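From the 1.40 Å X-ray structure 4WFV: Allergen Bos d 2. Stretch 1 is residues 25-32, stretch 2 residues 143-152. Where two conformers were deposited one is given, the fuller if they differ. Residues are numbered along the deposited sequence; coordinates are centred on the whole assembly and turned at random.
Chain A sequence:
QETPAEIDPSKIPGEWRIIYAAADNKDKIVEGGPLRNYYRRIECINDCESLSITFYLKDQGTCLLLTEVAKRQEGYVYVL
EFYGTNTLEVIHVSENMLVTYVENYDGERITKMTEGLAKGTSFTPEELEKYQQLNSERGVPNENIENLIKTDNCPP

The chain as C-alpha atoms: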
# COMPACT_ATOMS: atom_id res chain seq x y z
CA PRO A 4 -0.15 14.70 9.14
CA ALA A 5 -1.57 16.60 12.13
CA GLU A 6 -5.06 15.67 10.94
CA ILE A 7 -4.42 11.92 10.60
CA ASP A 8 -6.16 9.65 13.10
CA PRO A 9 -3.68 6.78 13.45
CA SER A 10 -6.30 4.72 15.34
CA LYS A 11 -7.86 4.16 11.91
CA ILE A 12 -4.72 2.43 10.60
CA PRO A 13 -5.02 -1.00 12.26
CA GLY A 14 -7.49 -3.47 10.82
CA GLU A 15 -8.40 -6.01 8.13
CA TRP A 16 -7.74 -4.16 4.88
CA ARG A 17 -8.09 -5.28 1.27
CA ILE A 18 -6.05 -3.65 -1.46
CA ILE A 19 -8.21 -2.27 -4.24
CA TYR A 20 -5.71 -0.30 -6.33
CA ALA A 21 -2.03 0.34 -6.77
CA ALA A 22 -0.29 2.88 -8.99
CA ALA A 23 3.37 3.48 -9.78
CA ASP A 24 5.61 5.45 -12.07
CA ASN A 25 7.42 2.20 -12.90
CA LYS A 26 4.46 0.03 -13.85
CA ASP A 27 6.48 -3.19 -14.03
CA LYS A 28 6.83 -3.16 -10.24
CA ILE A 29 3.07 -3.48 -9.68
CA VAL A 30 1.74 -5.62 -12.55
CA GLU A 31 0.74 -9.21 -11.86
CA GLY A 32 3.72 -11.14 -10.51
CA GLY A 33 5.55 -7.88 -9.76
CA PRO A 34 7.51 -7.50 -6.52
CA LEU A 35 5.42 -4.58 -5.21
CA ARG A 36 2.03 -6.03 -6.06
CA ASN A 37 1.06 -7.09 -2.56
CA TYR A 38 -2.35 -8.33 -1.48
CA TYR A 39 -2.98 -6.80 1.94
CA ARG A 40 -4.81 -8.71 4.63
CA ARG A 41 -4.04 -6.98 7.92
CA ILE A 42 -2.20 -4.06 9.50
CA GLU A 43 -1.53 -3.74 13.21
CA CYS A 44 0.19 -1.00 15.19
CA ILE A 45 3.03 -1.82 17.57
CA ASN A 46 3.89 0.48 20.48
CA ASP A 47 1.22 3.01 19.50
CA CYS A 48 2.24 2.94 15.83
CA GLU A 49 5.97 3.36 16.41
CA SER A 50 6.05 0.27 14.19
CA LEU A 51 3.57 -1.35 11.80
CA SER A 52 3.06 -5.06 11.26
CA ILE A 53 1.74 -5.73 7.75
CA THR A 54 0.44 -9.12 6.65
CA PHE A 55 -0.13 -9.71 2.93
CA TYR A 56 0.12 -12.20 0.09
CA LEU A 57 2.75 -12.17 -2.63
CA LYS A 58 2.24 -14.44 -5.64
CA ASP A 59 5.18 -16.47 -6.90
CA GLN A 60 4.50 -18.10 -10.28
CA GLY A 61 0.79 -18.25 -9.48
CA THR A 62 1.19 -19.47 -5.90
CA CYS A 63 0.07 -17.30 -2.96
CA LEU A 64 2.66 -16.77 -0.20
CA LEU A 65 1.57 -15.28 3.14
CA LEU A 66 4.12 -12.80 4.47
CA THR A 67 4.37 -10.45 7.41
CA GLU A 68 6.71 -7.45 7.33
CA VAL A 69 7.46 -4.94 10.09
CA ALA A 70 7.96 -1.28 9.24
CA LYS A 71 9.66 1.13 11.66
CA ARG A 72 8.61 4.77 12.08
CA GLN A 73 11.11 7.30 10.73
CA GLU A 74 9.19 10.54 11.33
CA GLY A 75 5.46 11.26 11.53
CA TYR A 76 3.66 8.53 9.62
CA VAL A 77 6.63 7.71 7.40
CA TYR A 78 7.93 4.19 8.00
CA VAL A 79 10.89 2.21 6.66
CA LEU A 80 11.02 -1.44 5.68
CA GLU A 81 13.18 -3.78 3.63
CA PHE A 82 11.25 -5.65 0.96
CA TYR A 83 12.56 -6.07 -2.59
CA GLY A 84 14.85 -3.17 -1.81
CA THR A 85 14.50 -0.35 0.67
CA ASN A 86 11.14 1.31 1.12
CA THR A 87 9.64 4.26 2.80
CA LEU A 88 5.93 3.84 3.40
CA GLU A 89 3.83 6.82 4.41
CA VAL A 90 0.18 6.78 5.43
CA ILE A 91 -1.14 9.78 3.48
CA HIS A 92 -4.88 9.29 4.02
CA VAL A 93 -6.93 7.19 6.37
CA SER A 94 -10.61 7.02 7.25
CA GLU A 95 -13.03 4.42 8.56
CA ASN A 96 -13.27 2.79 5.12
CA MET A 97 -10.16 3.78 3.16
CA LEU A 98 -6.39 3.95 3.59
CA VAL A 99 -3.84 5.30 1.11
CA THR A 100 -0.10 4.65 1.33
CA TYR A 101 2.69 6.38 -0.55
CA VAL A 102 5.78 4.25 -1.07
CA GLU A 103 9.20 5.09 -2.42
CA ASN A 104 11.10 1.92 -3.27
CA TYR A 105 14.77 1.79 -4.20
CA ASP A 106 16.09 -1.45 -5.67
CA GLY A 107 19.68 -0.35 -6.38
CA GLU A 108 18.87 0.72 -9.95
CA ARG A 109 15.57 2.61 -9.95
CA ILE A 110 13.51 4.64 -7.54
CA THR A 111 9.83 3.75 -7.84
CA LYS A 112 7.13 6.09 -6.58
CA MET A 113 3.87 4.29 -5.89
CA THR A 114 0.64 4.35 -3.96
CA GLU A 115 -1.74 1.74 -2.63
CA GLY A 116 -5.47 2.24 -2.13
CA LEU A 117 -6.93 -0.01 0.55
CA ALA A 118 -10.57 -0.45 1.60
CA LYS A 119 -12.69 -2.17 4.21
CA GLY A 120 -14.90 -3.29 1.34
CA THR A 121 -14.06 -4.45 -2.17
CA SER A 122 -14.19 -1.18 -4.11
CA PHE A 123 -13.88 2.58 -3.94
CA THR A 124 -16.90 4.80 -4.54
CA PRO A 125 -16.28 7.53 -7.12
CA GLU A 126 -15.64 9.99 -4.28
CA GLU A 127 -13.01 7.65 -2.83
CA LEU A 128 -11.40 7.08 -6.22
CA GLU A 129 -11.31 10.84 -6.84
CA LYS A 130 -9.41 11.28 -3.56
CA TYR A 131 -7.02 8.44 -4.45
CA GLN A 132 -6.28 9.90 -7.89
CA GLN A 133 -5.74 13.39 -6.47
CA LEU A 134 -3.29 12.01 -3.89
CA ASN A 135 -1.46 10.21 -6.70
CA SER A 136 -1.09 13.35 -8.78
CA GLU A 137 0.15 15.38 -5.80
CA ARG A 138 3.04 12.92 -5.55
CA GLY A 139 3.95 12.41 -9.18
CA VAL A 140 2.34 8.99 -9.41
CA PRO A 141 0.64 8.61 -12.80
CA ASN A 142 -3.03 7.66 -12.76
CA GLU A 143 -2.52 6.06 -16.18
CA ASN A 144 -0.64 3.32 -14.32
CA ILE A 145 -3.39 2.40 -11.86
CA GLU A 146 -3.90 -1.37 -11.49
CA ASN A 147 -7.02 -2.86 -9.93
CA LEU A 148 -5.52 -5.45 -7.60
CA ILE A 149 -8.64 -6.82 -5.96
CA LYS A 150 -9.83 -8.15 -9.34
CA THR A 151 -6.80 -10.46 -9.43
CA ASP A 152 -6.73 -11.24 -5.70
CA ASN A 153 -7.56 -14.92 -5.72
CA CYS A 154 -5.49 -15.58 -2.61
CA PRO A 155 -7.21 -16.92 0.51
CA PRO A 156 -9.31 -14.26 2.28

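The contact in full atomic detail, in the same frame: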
# COMPACT_ATOMS: atom_id res chain seq x y z
N ASN A 25 6.88 3.37 -12.22
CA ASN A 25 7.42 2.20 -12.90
C ASN A 25 6.42 1.06 -12.85
O ASN A 25 6.36 0.31 -11.87
CB ASN A 25 8.74 1.76 -12.24
CG ASN A 25 9.83 2.79 -12.41
OD1 ASN A 25 9.95 3.41 -13.47
ND2 ASN A 25 10.63 2.98 -11.38
N LYS A 26 5.59 0.96 -13.88
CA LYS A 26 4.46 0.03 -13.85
C LYS A 26 4.88 -1.41 -13.63
O LYS A 26 4.14 -2.18 -13.01
CB LYS A 26 3.61 0.16 -15.12
CG LYS A 26 2.38 -0.74 -15.12
CD LYS A 26 1.45 -0.45 -16.29
CE LYS A 26 2.05 -0.89 -17.61
NZ LYS A 26 1.07 -0.71 -18.72
N ASP A 27 6.05 -1.80 -14.12
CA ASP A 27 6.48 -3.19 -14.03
C ASP A 27 6.56 -3.68 -12.60
O ASP A 27 6.43 -4.87 -12.35
CB ASP A 27 7.82 -3.40 -14.75
CG ASP A 27 8.93 -2.58 -14.15
OD1 ASP A 27 8.95 -1.36 -14.37
OD2 ASP A 27 9.79 -3.15 -13.45
N LYS A 28 6.76 -2.77 -11.64
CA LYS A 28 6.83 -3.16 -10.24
C LYS A 28 5.50 -3.65 -9.67
O LYS A 28 5.50 -4.39 -8.69
CB LYS A 28 7.33 -2.00 -9.37
CG LYS A 28 8.76 -1.58 -9.65
CD LYS A 28 9.74 -2.65 -9.17
CE LYS A 28 11.20 -2.20 -9.33
NZ LYS A 28 12.15 -3.20 -8.76
N ILE A 29 4.38 -3.21 -10.26
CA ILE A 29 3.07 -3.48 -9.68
C ILE A 29 2.11 -4.30 -10.55
O ILE A 29 0.99 -4.55 -10.15
CB ILE A 29 2.35 -2.18 -9.24
CG1 ILE A 29 2.09 -1.26 -10.46
CG2 ILE A 29 3.14 -1.48 -8.15
CD1 ILE A 29 1.02 -0.19 -10.17
N VAL A 30 2.55 -4.72 -11.73
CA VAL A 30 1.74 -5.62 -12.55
C VAL A 30 1.70 -7.00 -11.91
O VAL A 30 2.44 -7.28 -10.97
CB VAL A 30 2.26 -5.71 -14.00
CG1 VAL A 30 2.19 -4.34 -14.67
CG2 VAL A 30 3.68 -6.30 -14.04
N GLU A 31 0.83 -7.87 -12.41
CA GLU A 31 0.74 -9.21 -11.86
C GLU A 31 2.11 -9.89 -11.81
O GLU A 31 2.88 -9.84 -12.78
CB GLU A 31 -0.25 -10.05 -12.66
CG GLU A 31 -1.69 -9.66 -12.40
CD GLU A 31 -2.66 -10.54 -13.15
OE1 GLU A 31 -3.19 -10.10 -14.19
OE2 GLU A 31 -2.88 -11.68 -12.70
N GLY A 32 2.43 -10.51 -10.68
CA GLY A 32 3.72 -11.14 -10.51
C GLY A 32 4.84 -10.17 -10.16
O GLY A 32 5.98 -10.59 -9.95
N GLU A 143 -2.50 6.94 -15.02
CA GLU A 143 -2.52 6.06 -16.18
C GLU A 143 -2.00 4.67 -15.82
O GLU A 143 -2.28 3.70 -16.51
CB GLU A 143 -1.68 6.67 -17.31
CG GLU A 143 -2.26 7.96 -17.90
CD GLU A 143 -1.88 9.23 -17.13
OE1 GLU A 143 -1.24 9.15 -16.06
OE2 GLU A 143 -2.22 10.32 -17.62
N ASN A 144 -1.22 4.60 -14.74
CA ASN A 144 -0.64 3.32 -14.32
C ASN A 144 -1.38 2.65 -13.17
O ASN A 144 -0.85 1.73 -12.55
CB ASN A 144 0.84 3.49 -13.98
CG ASN A 144 1.71 3.66 -15.21
OD1 ASN A 144 1.25 3.49 -16.34
ND2 ASN A 144 2.98 3.98 -15.00
N ILE A 145 -2.61 3.07 -12.90
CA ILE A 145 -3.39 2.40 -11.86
C ILE A 145 -3.70 0.97 -12.29
O ILE A 145 -4.05 0.71 -13.44
CB ILE A 145 -4.70 3.14 -11.56
CG1 ILE A 145 -4.44 4.45 -10.82
CG2 ILE A 145 -5.63 2.25 -10.73
CD1 ILE A 145 -5.68 5.33 -10.66
N GLU A 146 -3.54 0.04 -11.34
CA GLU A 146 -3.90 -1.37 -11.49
C GLU A 146 -5.00 -1.66 -10.48
O GLU A 146 -4.91 -1.23 -9.33
CB GLU A 146 -2.68 -2.27 -11.18
CG GLU A 146 -1.52 -2.17 -12.17
CD GLU A 146 -1.70 -3.08 -13.38
OE1 GLU A 146 -2.06 -4.27 -13.19
OE2 GLU A 146 -1.49 -2.62 -14.52
N ASN A 147 -6.04 -2.37 -10.89
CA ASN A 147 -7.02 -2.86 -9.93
C ASN A 147 -6.55 -4.22 -9.42
O ASN A 147 -6.56 -5.21 -10.15
CB ASN A 147 -8.43 -2.96 -10.52
CG ASN A 147 -9.45 -3.43 -9.50
OD1 ASN A 147 -9.24 -4.41 -8.79
ND2 ASN A 147 -10.57 -2.71 -9.41
N LEU A 148 -6.08 -4.24 -8.19
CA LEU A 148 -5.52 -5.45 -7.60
C LEU A 148 -6.58 -6.41 -7.06
O LEU A 148 -6.38 -7.62 -7.11
CB LEU A 148 -4.55 -5.09 -6.48
CG LEU A 148 -3.08 -4.96 -6.91
CD1 LEU A 148 -2.92 -3.92 -8.02
CD2 LEU A 148 -2.21 -4.59 -5.71
N ILE A 149 -7.68 -5.90 -6.54
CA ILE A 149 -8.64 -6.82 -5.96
C ILE A 149 -9.21 -7.77 -7.02
O ILE A 149 -9.51 -8.93 -6.73
CB ILE A 149 -9.72 -6.12 -5.12
CG1 ILE A 149 -10.59 -7.18 -4.44
CG2 ILE A 149 -10.59 -5.20 -5.98
CD1 ILE A 149 -11.42 -6.66 -3.31
N LYS A 150 -9.30 -7.31 -8.27
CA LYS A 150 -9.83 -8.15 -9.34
C LYS A 150 -8.91 -9.31 -9.72
O LYS A 150 -9.32 -10.22 -10.45
CB LYS A 150 -10.18 -7.32 -10.57
CG LYS A 150 -11.40 -6.42 -10.37
CD LYS A 150 -11.64 -5.49 -11.54
CE LYS A 150 -12.82 -4.57 -11.27
NZ LYS A 150 -14.10 -5.32 -11.23
N THR A 151 -7.67 -9.30 -9.23
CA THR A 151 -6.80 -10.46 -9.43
C THR A 151 -6.40 -11.11 -8.11
O THR A 151 -5.52 -11.98 -8.07
CB THR A 151 -5.51 -10.09 -10.23
OG1 THR A 151 -4.68 -9.24 -9.44
CG2 THR A 151 -5.87 -9.40 -11.55
N ASP A 152 -7.06 -10.71 -7.02
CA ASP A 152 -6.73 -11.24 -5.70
C ASP A 152 -7.51 -12.51 -5.41
O ASP A 152 -8.57 -12.49 -4.77
CB ASP A 152 -7.00 -10.20 -4.61
CG ASP A 152 -6.47 -10.62 -3.25
OD1 ASP A 152 -6.09 -11.81 -3.10
OD2 ASP A 152 -6.45 -9.78 -2.33
O HOH W 1 -1.10 -6.62 -14.49

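Two segments far apart in the sequence meet here, burying 371 Å² between them, both sides summed. No direct hydrogen bond joins them; the contact is made by van der Waals packing and one bridging water. Stretch 1 is a compact turn held by its own backbone: Lys-28 N donates to Asn-25 O (3.1 Å) and Ile-29 N to Lys-26 O (2.9 Å). This folding brings the side chains of Lys-26 and Ile-29 round to face stretch 2.

Along stretch 2, Glu-143 lies out of reach, and the contact opens at Asn-144, whose CA is 6.1 Å from the CA of Lys-26. Its CA-to-CB bond points toward stretch 1, and Asn-144 ND2 comes to 3.9 Å from Lys-26 CB. That is packing of an amide against aliphatic carbon; ND2 is hydrogen-bonded to a residue just outside one of the two stretches. An asparagine suits such a place because its short, flat amide can lie against a neighbour while its ND2 is hydrogen-bonded elsewhere. The backbone contributes as well, with Asn-144 O 3.6 Å from Ile-29 CD1.

Ile-145 turns its CA-to-CB bond away from stretch 1, and that of the next residue, Glu-146, points back toward it. Glu-146 has the largest area covered in this contact, 73 Å², and shows how one side chain can serve two purposes. Its aliphatic part meets the buried Ile-29, with Glu-146 CG 3.8 Å from Ile-29 CD1; with chi1 at p and chi2 at t, the isoleucine sets its CD1 methyl against both Asn-144 O and Glu-146 CG. The carboxylate lies farther out. Glu-146 OE2 is 4.1 Å from Lys-26 CD and also 4.1 Å from Val-30 CG1, so its nearest neighbours across the contact are carbon. The lysine amine does not close on the acid: the chain runs past it, and Lys-26 NZ is 5.3 Å from Glu-146 OE2. The other oxygen reaches stretch 1 through water 1, which donates to Glu-146 OE1 (2.9 Å from the water O) and accepts from Glu-31 N (3.1 Å from the water O). A carboxylate is well suited to this, since it can only accept, leaving the water's oxygen free to receive the amide hydrogen.

Asn-147 is out of reach and works within its own stretch: its OD1 accepts from Lys-150 N at 2.9 Å, helping to shape the turn that follows. Leu-148 is buried, and although its CA-to-CB bond points sideways, its end comes nearer, placing Leu-148 CD1 4.5 Å from Ile-29 O at the margin of the contact.

After Ile-149 and Lys-150, both out of reach, Thr-151 N donates to Leu-148 O at 3.0 Å. The CA-to-CB bond of Thr-151 points toward stretch 1, and the residue sets its methyl against the acid of Glu-31, with Thr-151 CG2 3.8 Å from Glu-31 CD. Threonine's two-sided character fits here: the methyl gives the closest approach to Glu-31, while OG1, also near Glu-31, is hydrogen-bonded elsewhere in the structure. Asp-152 lies beyond the contact.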